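Local coordinates for protein alkaline phosphatase D (Bacillus subtilis, PDB 2YEQ) that hydrolyses phosphate esters, working as a phosphodiesterase and alkaline phosphatase through an active site that holds iron and calcium, at residues 9-14 with 26-31; 130-135 with 193-198. One frame throughout, in Å; residues are numbered along the deposited sequence.

Contact 1. Residues 9-14 with 26-31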
ATOM      1  N   PHE A   9       2.619   7.961 -23.711  1.00 21.58           N
ATOM      2  CA  PHE A   9       3.014   7.719 -22.318  1.00 20.42           C
ATOM      3  C   PHE A   9       2.111   8.500 -21.354  1.00 21.15           C
ATOM      4  O   PHE A   9       2.591   9.231 -20.496  1.00 19.61           O
ATOM      5  CB  PHE A   9       4.486   8.085 -22.102  1.00 20.60           C
ATOM      6  CG  PHE A   9       5.452   7.319 -22.978  1.00 21.67           C
ATOM      7  CD1 PHE A   9       5.762   5.992 -22.707  1.00 22.18           C
ATOM      8  CD2 PHE A   9       6.073   7.932 -24.051  1.00 23.78           C
ATOM      9  CE1 PHE A   9       6.648   5.294 -23.485  1.00 21.70           C
ATOM     10  CE2 PHE A   9       6.985   7.225 -24.855  1.00 22.60           C
ATOM     11  CZ  PHE A   9       7.279   5.921 -24.562  1.00 23.72           C
ATOM     12  N   THR A  10       0.802   8.330 -21.509  1.00 19.34           N
ATOM     13  CA  THR A  10      -0.202   9.062 -20.743  1.00 19.49           C
ATOM     14  C   THR A  10      -0.220   8.631 -19.272  1.00 18.65           C
ATOM     15  O   THR A  10      -0.790   9.327 -18.433  1.00 19.97           O
ATOM     16  CB  THR A  10      -1.609   8.780 -21.327  1.00 19.94           C
ATOM     17  OG1 THR A  10      -1.804   7.345 -21.363  1.00 20.05           O
ATOM     18  CG2 THR A  10      -1.750   9.372 -22.781  1.00 17.60           C
ATOM     19  N   LEU A  11       0.341   7.464 -18.971  1.00 18.68           N
ATOM     20  CA  LEU A  11       0.391   6.959 -17.583  1.00 19.45           C
ATOM     21  C   LEU A  11       1.770   7.136 -16.979  1.00 19.84           C
ATOM     22  O   LEU A  11       2.065   6.601 -15.895  1.00 18.74           O
ATOM     23  CB  LEU A  11       0.001   5.484 -17.534  1.00 19.19           C
ATOM     24  CG  LEU A  11      -1.366   5.221 -18.174  1.00 18.54           C
ATOM     25  CD1 LEU A  11      -1.756   3.773 -17.936  1.00 19.87           C
ATOM     26  CD2 LEU A  11      -2.431   6.158 -17.671  1.00 17.71           C
ATOM     27  N   GLY A  12       2.619   7.876 -17.692  1.00 20.86           N
ATOM     28  CA  GLY A  12       3.967   8.170 -17.222  1.00 19.01           C
ATOM     29  C   GLY A  12       4.872   6.965 -17.175  1.00 18.83           C
ATOM     30  O   GLY A  12       4.773   6.031 -17.987  1.00 20.37           O
ATOM     31  N   VAL A  13       5.784   6.996 -16.209  1.00 18.08           N
ATOM     32  CA  VAL A  13       6.760   5.961 -16.010  1.00 17.10           C
ATOM     33  C   VAL A  13       6.842   5.605 -14.525  1.00 16.44           C
ATOM     34  O   VAL A  13       6.270   6.299 -13.672  1.00 20.00           O
ATOM     35  CB  VAL A  13       8.162   6.389 -16.533  1.00 17.30           C
ATOM     36  CG1 VAL A  13       8.114   6.750 -18.053  1.00 16.30           C
ATOM     37  CG2 VAL A  13       8.754   7.560 -15.684  1.00 15.33           C
ATOM     38  N   ALA A  14       7.518   4.513 -14.226  1.00 16.79           N
ATOM     39  CA  ALA A  14       7.658   4.066 -12.836  1.00 18.59           C
ATOM     40  C   ALA A  14       8.863   3.177 -12.738  1.00 18.35           C
ATOM     41  O   ALA A  14       9.361   2.665 -13.750  1.00 18.59           O
ATOM     42  CB  ALA A  14       6.378   3.313 -12.333  1.00 16.92           C
ATOM     43  N   TRP A  26       9.210   0.586 -15.612  1.00 17.09           N
ATOM     44  CA  TRP A  26       7.870   0.359 -16.097  1.00 18.37           C
ATOM     45  C   TRP A  26       7.384   1.528 -16.941  1.00 17.99           C
ATOM     46  O   TRP A  26       7.645   2.696 -16.635  1.00 17.32           O
ATOM     47  CB  TRP A  26       6.901   0.164 -14.915  1.00 17.91           C
ATOM     48  CG  TRP A  26       5.461   0.023 -15.324  1.00 17.04           C
ATOM     49  CD1 TRP A  26       4.791  -1.142 -15.574  1.00 15.74           C
ATOM     50  CD2 TRP A  26       4.513   1.083 -15.542  1.00 17.06           C
ATOM     51  NE1 TRP A  26       3.497  -0.871 -15.947  1.00 16.97           N
ATOM     52  CE2 TRP A  26       3.299   0.480 -15.941  1.00 15.78           C
ATOM     53  CE3 TRP A  26       4.574   2.484 -15.456  1.00 16.84           C
ATOM     54  CZ2 TRP A  26       2.161   1.215 -16.231  1.00 16.80           C
ATOM     55  CZ3 TRP A  26       3.435   3.217 -15.782  1.00 15.96           C
ATOM     56  CH2 TRP A  26       2.241   2.573 -16.154  1.00 17.14           C
ATOM     57  N   THR A  27       6.658   1.196 -18.001  1.00 17.27           N
ATOM     58  CA  THR A  27       5.740   2.139 -18.595  1.00 17.00           C
ATOM     59  C   THR A  27       4.644   1.351 -19.312  1.00 17.11           C
ATOM     60  O   THR A  27       4.620   0.118 -19.249  1.00 18.00           O
ATOM     61  CB  THR A  27       6.457   3.129 -19.532  1.00 17.75           C
ATOM     62  OG1 THR A  27       5.564   4.212 -19.811  1.00 17.77           O
ATOM     63  CG2 THR A  27       6.953   2.442 -20.826  1.00 16.44           C
ATOM     64  N   ARG A  28       3.745   2.075 -19.955  1.00 16.65           N
ATOM     65  CA  ARG A  28       2.669   1.490 -20.727  1.00 18.56           C
ATOM     66  C   ARG A  28       2.360   2.447 -21.876  1.00 19.09           C
ATOM     67  O   ARG A  28       2.249   3.688 -21.674  1.00 19.62           O
ATOM     68  CB  ARG A  28       1.412   1.284 -19.875  1.00 19.66           C
ATOM     69  CG  ARG A  28       0.205   0.717 -20.705  1.00 19.38           C
ATOM     70  CD  ARG A  28      -1.009   0.340 -19.889  1.00 19.84           C
ATOM     71  NE  ARG A  28      -2.086   0.087 -20.840  1.00 19.41           N
ATOM     72  CZ  ARG A  28      -3.375   0.313 -20.663  1.00 20.68           C
ATOM     73  NH1 ARG A  28      -3.862   0.739 -19.510  1.00 19.02           N
ATOM     74  NH2 ARG A  28      -4.205   0.069 -21.683  1.00 21.68           N
ATOM     75  N   LEU A  29       2.189   1.880 -23.066  1.00 18.55           N
ATOM     76  CA  LEU A  29       1.716   2.644 -24.234  1.00 17.85           C
ATOM     77  C   LEU A  29       0.197   2.672 -24.249  1.00 19.96           C
ATOM     78  O   LEU A  29      -0.441   1.640 -24.475  1.00 21.49           O
ATOM     79  CB  LEU A  29       2.230   2.032 -25.534  1.00 17.39           C
ATOM     80  CG  LEU A  29       3.721   1.724 -25.564  1.00 19.63           C
ATOM     81  CD1 LEU A  29       4.139   1.144 -26.942  1.00 19.79           C
ATOM     82  CD2 LEU A  29       4.509   2.996 -25.225  1.00 18.53           C
ATOM     83  N   ALA A  30      -0.371   3.859 -24.000  1.00 19.48           N
ATOM     84  CA  ALA A  30      -1.806   4.051 -23.872  1.00 21.20           C
ATOM     85  C   ALA A  30      -2.250   5.449 -24.355  1.00 21.89           C
ATOM     86  O   ALA A  30      -2.743   6.254 -23.561  1.00 23.45           O
ATOM     87  CB  ALA A  30      -2.224   3.832 -22.395  1.00 20.42           C
ATOM     88  N   PRO A  31      -2.077   5.745 -25.649  1.00 23.74           N
ATOM     89  CA  PRO A  31      -2.516   7.048 -26.206  1.00 25.17           C
ATOM     90  C   PRO A  31      -3.982   7.444 -25.962  1.00 25.72           C
ATOM     91  O   PRO A  31      -4.253   8.629 -25.908  1.00 25.29           O
ATOM     92  CB  PRO A  31      -2.203   6.927 -27.706  1.00 26.58           C
ATOM     93  CG  PRO A  31      -1.997   5.432 -27.958  1.00 27.75           C
ATOM     94  CD  PRO A  31      -1.463   4.881 -26.672  1.00 23.71           C
TER
HETATM   95  O   HOH W   1       2.442   5.871 -19.883  1.00 18.17           O
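The indole of W26 reaches across to the turn that leads into strand 13-16, and A14, L11 and G12 meet its six-membered ring. W26 holds CG anti to its backbone N (chi1 176°), which starts the side chain off on the face of the sheet that A14 shares. CB of A14 sits 3.7 Å from CE3 of W26. CB of L11 lies near CH2, and the carbonyl O of L11 meets the ring at its edge, in plane. The indole N-H has its own partner, the carbonyl of E244, while R190 makes a cation-pi contact with the ring. The F9 ring crosses T27 and presents CD1 at its edge to OG1, and it runs beside L29, whose CD2 is 3.6 Å from CE1 of F9. That T27 hydroxyl, anti to its backbone N, donates to the carbonyl O of G12 at 2.7 Å. T10 makes the matching link at the far end, where OG1 donates to O of A30 at 2.6 Å from above the carbonyl plane. Between these, a water accepts from N of L11 and donates to the carbonyls of G12 and R28. A14 and W26 form the antiparallel hydrogen-bonded pair of the hairpin 13-16/23-28, W26 N to A14 O being 2.8 Å. On the N-terminal side of A14 the type I turn from F9 to G12 takes the backbone out of regular pairing, and two hydroxyls and the water join the two segments. The G12 carbonyl is gripped by both a hydroxyl and the water, so this buried group does not depend on a strand partner for its bonds.

Contact 2. Residues 130-135 with 193-198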
ATOM      1  N   GLY A 130     -11.150  12.543  -3.311  1.00 19.07           N
ATOM      2  CA  GLY A 130     -10.366  13.765  -3.287  1.00 20.34           C
ATOM      3  C   GLY A 130      -9.280  13.772  -4.322  1.00 18.91           C
ATOM      4  O   GLY A 130      -9.107  12.805  -5.064  1.00 18.42           O
ATOM      5  N   TYR A 131      -8.577  14.902  -4.355  1.00 19.86           N
ATOM      6  CA  TYR A 131      -7.414  15.121  -5.200  1.00 20.31           C
ATOM      7  C   TYR A 131      -6.188  14.523  -4.542  1.00 18.31           C
ATOM      8  O   TYR A 131      -6.126  14.375  -3.311  1.00 18.59           O
ATOM      9  CB  TYR A 131      -7.295  16.653  -5.533  1.00 20.19           C
ATOM     10  CG  TYR A 131      -8.486  17.051  -6.373  1.00 20.06           C
ATOM     11  CD1 TYR A 131      -8.524  16.773  -7.746  1.00 20.19           C
ATOM     12  CD2 TYR A 131      -9.638  17.556  -5.779  1.00 21.79           C
ATOM     13  CE1 TYR A 131      -9.651  17.067  -8.513  1.00 20.61           C
ATOM     14  CE2 TYR A 131     -10.763  17.831  -6.523  1.00 21.76           C
ATOM     15  CZ  TYR A 131     -10.767  17.579  -7.893  1.00 21.70           C
ATOM     16  OH  TYR A 131     -11.904  17.832  -8.600  1.00 24.09           O
ATOM     17  N   TYR A 132      -5.232  14.148  -5.377  1.00 16.78           N
ATOM     18  CA  TYR A 132      -3.982  13.527  -4.983  1.00 17.36           C
ATOM     19  C   TYR A 132      -2.862  14.535  -4.608  1.00 17.87           C
ATOM     20  O   TYR A 132      -1.672  14.314  -4.838  1.00 15.85           O
ATOM     21  CB  TYR A 132      -3.511  12.573  -6.082  1.00 18.94           C
ATOM     22  CG  TYR A 132      -4.397  11.319  -6.303  1.00 18.85           C
ATOM     23  CD1 TYR A 132      -5.391  10.938  -5.395  1.00 18.10           C
ATOM     24  CD2 TYR A 132      -4.180  10.504  -7.412  1.00 18.70           C
ATOM     25  CE1 TYR A 132      -6.179   9.786  -5.621  1.00 17.82           C
ATOM     26  CE2 TYR A 132      -4.933   9.368  -7.636  1.00 17.82           C
ATOM     27  CZ  TYR A 132      -5.935   9.008  -6.750  1.00 19.22           C
ATOM     28  OH  TYR A 132      -6.658   7.857  -7.012  1.00 17.12           O
ATOM     29  N   THR A 133      -3.258  15.587  -3.925  1.00 20.47           N
ATOM     30  CA  THR A 133      -2.312  16.551  -3.352  1.00 21.76           C
ATOM     31  C   THR A 133      -1.226  15.861  -2.517  1.00 21.41           C
ATOM     32  O   THR A 133      -0.059  16.269  -2.540  1.00 20.80           O
ATOM     33  CB  THR A 133      -3.064  17.531  -2.488  1.00 23.02           C
ATOM     34  OG1 THR A 133      -4.263  17.910  -3.169  1.00 24.65           O
ATOM     35  CG2 THR A 133      -2.196  18.787  -2.153  1.00 23.07           C
ATOM     36  N   ALA A 134      -1.582  14.784  -1.802  1.00 20.74           N
ATOM     37  CA  ALA A 134      -0.578  14.056  -1.028  1.00 17.54           C
ATOM     38  C   ALA A 134       0.616  13.654  -1.868  1.00 17.48           C
ATOM     39  O   ALA A 134       1.761  13.724  -1.397  1.00 19.10           O
ATOM     40  CB  ALA A 134      -1.181  12.797  -0.302  1.00 17.93           C
ATOM     41  N   TYR A 135       0.372  13.204  -3.104  1.00 16.18           N
ATOM     42  CA  TYR A 135       1.460  12.768  -3.966  1.00 16.85           C
ATOM     43  C   TYR A 135       2.272  13.933  -4.561  1.00 17.60           C
ATOM     44  O   TYR A 135       3.454  13.774  -4.860  1.00 17.38           O
ATOM     45  CB  TYR A 135       0.950  11.866  -5.084  1.00 17.20           C
ATOM     46  CG  TYR A 135       0.627  10.450  -4.655  1.00 16.09           C
ATOM     47  CD1 TYR A 135       1.590   9.664  -4.051  1.00 16.67           C
ATOM     48  CD2 TYR A 135      -0.638   9.902  -4.856  1.00 16.87           C
ATOM     49  CE1 TYR A 135       1.326   8.371  -3.654  1.00 18.60           C
ATOM     50  CE2 TYR A 135      -0.923   8.579  -4.469  1.00 16.68           C
ATOM     51  CZ  TYR A 135       0.058   7.818  -3.868  1.00 16.81           C
ATOM     52  OH  TYR A 135      -0.150   6.518  -3.467  1.00 17.14           O
ATOM     53  N   ALA A 193      -1.719  13.417 -12.588  1.00 17.78           N
ATOM     54  CA  ALA A 193      -0.367  13.989 -12.735  1.00 18.77           C
ATOM     55  C   ALA A 193       0.451  13.874 -11.461  1.00 16.35           C
ATOM     56  O   ALA A 193       1.662  13.665 -11.518  1.00 16.13           O
ATOM     57  CB  ALA A 193      -0.437  15.480 -13.200  1.00 18.19           C
ATOM     58  N   ASN A 194      -0.199  14.010 -10.316  1.00 17.53           N
ATOM     59  CA  ASN A 194       0.496  13.972  -9.039  1.00 18.45           C
ATOM     60  C   ASN A 194       1.026  12.575  -8.747  1.00 18.11           C
ATOM     61  O   ASN A 194       2.194  12.389  -8.373  1.00 18.23           O
ATOM     62  CB  ASN A 194      -0.445  14.406  -7.913  1.00 22.69           C
ATOM     63  CG  ASN A 194      -0.966  15.802  -8.092  1.00 24.64           C
ATOM     64  OD1 ASN A 194      -2.174  16.022  -8.177  1.00 30.93           O
ATOM     65  ND2 ASN A 194      -0.071  16.747  -8.156  1.00 21.83           N
ATOM     66  N   LEU A 195       0.176  11.568  -8.958  1.00 16.82           N
ATOM     67  CA  LEU A 195       0.584  10.165  -8.779  1.00 16.36           C
ATOM     68  C   LEU A 195       1.699   9.802  -9.733  1.00 15.82           C
ATOM     69  O   LEU A 195       2.689   9.176  -9.355  1.00 16.47           O
ATOM     70  CB  LEU A 195      -0.634   9.222  -8.975  1.00 16.07           C
ATOM     71  CG  LEU A 195      -0.416   7.713  -8.907  1.00 17.09           C
ATOM     72  CD1 LEU A 195       0.407   7.303  -7.685  1.00 15.71           C
ATOM     73  CD2 LEU A 195      -1.800   6.987  -8.905  1.00 15.41           C
ATOM     74  N   LYS A 196       1.585  10.220 -10.981  1.00 17.56           N
ATOM     75  CA  LYS A 196       2.659   9.981 -11.953  1.00 16.64           C
ATOM     76  C   LYS A 196       3.991  10.609 -11.526  1.00 16.32           C
ATOM     77  O   LYS A 196       5.041  10.035 -11.751  1.00 18.08           O
ATOM     78  CB  LYS A 196       2.278  10.515 -13.355  1.00 17.18           C
ATOM     79  CG  LYS A 196       1.116   9.809 -13.996  1.00 18.47           C
ATOM     80  CD  LYS A 196       0.988  10.143 -15.500  1.00 21.26           C
ATOM     81  CE  LYS A 196       0.435  11.499 -15.779  1.00 23.82           C
ATOM     82  NZ  LYS A 196       0.382  11.683 -17.259  1.00 23.38           N
ATOM     83  N   ALA A 197       3.945  11.805 -10.944  1.00 18.89           N
ATOM     84  CA  ALA A 197       5.180  12.497 -10.482  1.00 18.30           C
ATOM     85  C   ALA A 197       5.823  11.709  -9.339  1.00 16.92           C
ATOM     86  O   ALA A 197       7.030  11.517  -9.306  1.00 18.20           O
ATOM     87  CB  ALA A 197       4.855  13.929 -10.019  1.00 18.31           C
ATOM     88  N   ALA A 198       4.993  11.238  -8.415  1.00 16.80           N
ATOM     89  CA  ALA A 198       5.483  10.405  -7.299  1.00 17.68           C
ATOM     90  C   ALA A 198       6.091   9.103  -7.781  1.00 16.44           C
ATOM     91  O   ALA A 198       7.125   8.644  -7.230  1.00 16.78           O
ATOM     92  CB  ALA A 198       4.365  10.193  -6.248  1.00 15.88           C
TER
HETATM   93  O   HOH W   2      -5.246  15.135  -8.019  1.00 25.17           O
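Y135 lays one face of its ring against L195, and A198 closes on the same ring at CD1. The leucine methyl CD1 stands 3.9 Å from the centroid of the Y135 ring and 18° off its normal, a CH-pi contact that lies somewhat toward the CE2 side. The two side chains run side by side, pointing the same way; CG of L195, anti to its backbone N (chi1 177°), sets the leucine's branch alongside the tyrosine ring. CB of A198 comes to 3.6 Å from CD1 of Y135, and CB of Y135 rests on the carbonyl O of N194. N194, one residue before L195, brings its CB to 3.3 Å from the carbonyl O of Y132. Its OD1 accepts from a water that also takes the N-H of Y132, the N-cap residue of helix 133-138. Y132 adds its ring alongside L195, with CD2 near the leucine CB. Both tyrosine hydroxyls bond to Q125, one to its side chain and one to its backbone, next to C124, a ligand of the iron. An alanine at Y135 would probably leave the L195 methyl without the ring face it packs on and Q125 OE1 without this hydroxyl partner. The start of helix 133-138 and the N-terminal part of helix 193-201 meet chiefly through apolar contact, with a single water bridging their polar groups.

From the N terminus, contact 1 comes first: it closes the short hairpin of strands 13-16 and 23-28, with 11 residues between its segments. Contact 2 opens only after that, and spans a much longer excursion of 57 residues that includes strand 145-148 and helix 179-190, so the two follow in series, neither nested nor crossed. Contact 1 belongs to the N-terminal domain and contact 2 to the calcineurin-like phosphatase part, yet strand 13-16 runs beside strand 203-206 in the same mixed sheet, just past helix 193-201. The two contacts also touch directly. K196, on helix 193-201, reaches from contact 2 to the turn of contact 1, where NZ probably bonds to the carbonyl O of T10 at 2.9 Å and CD packs against L11 and G12.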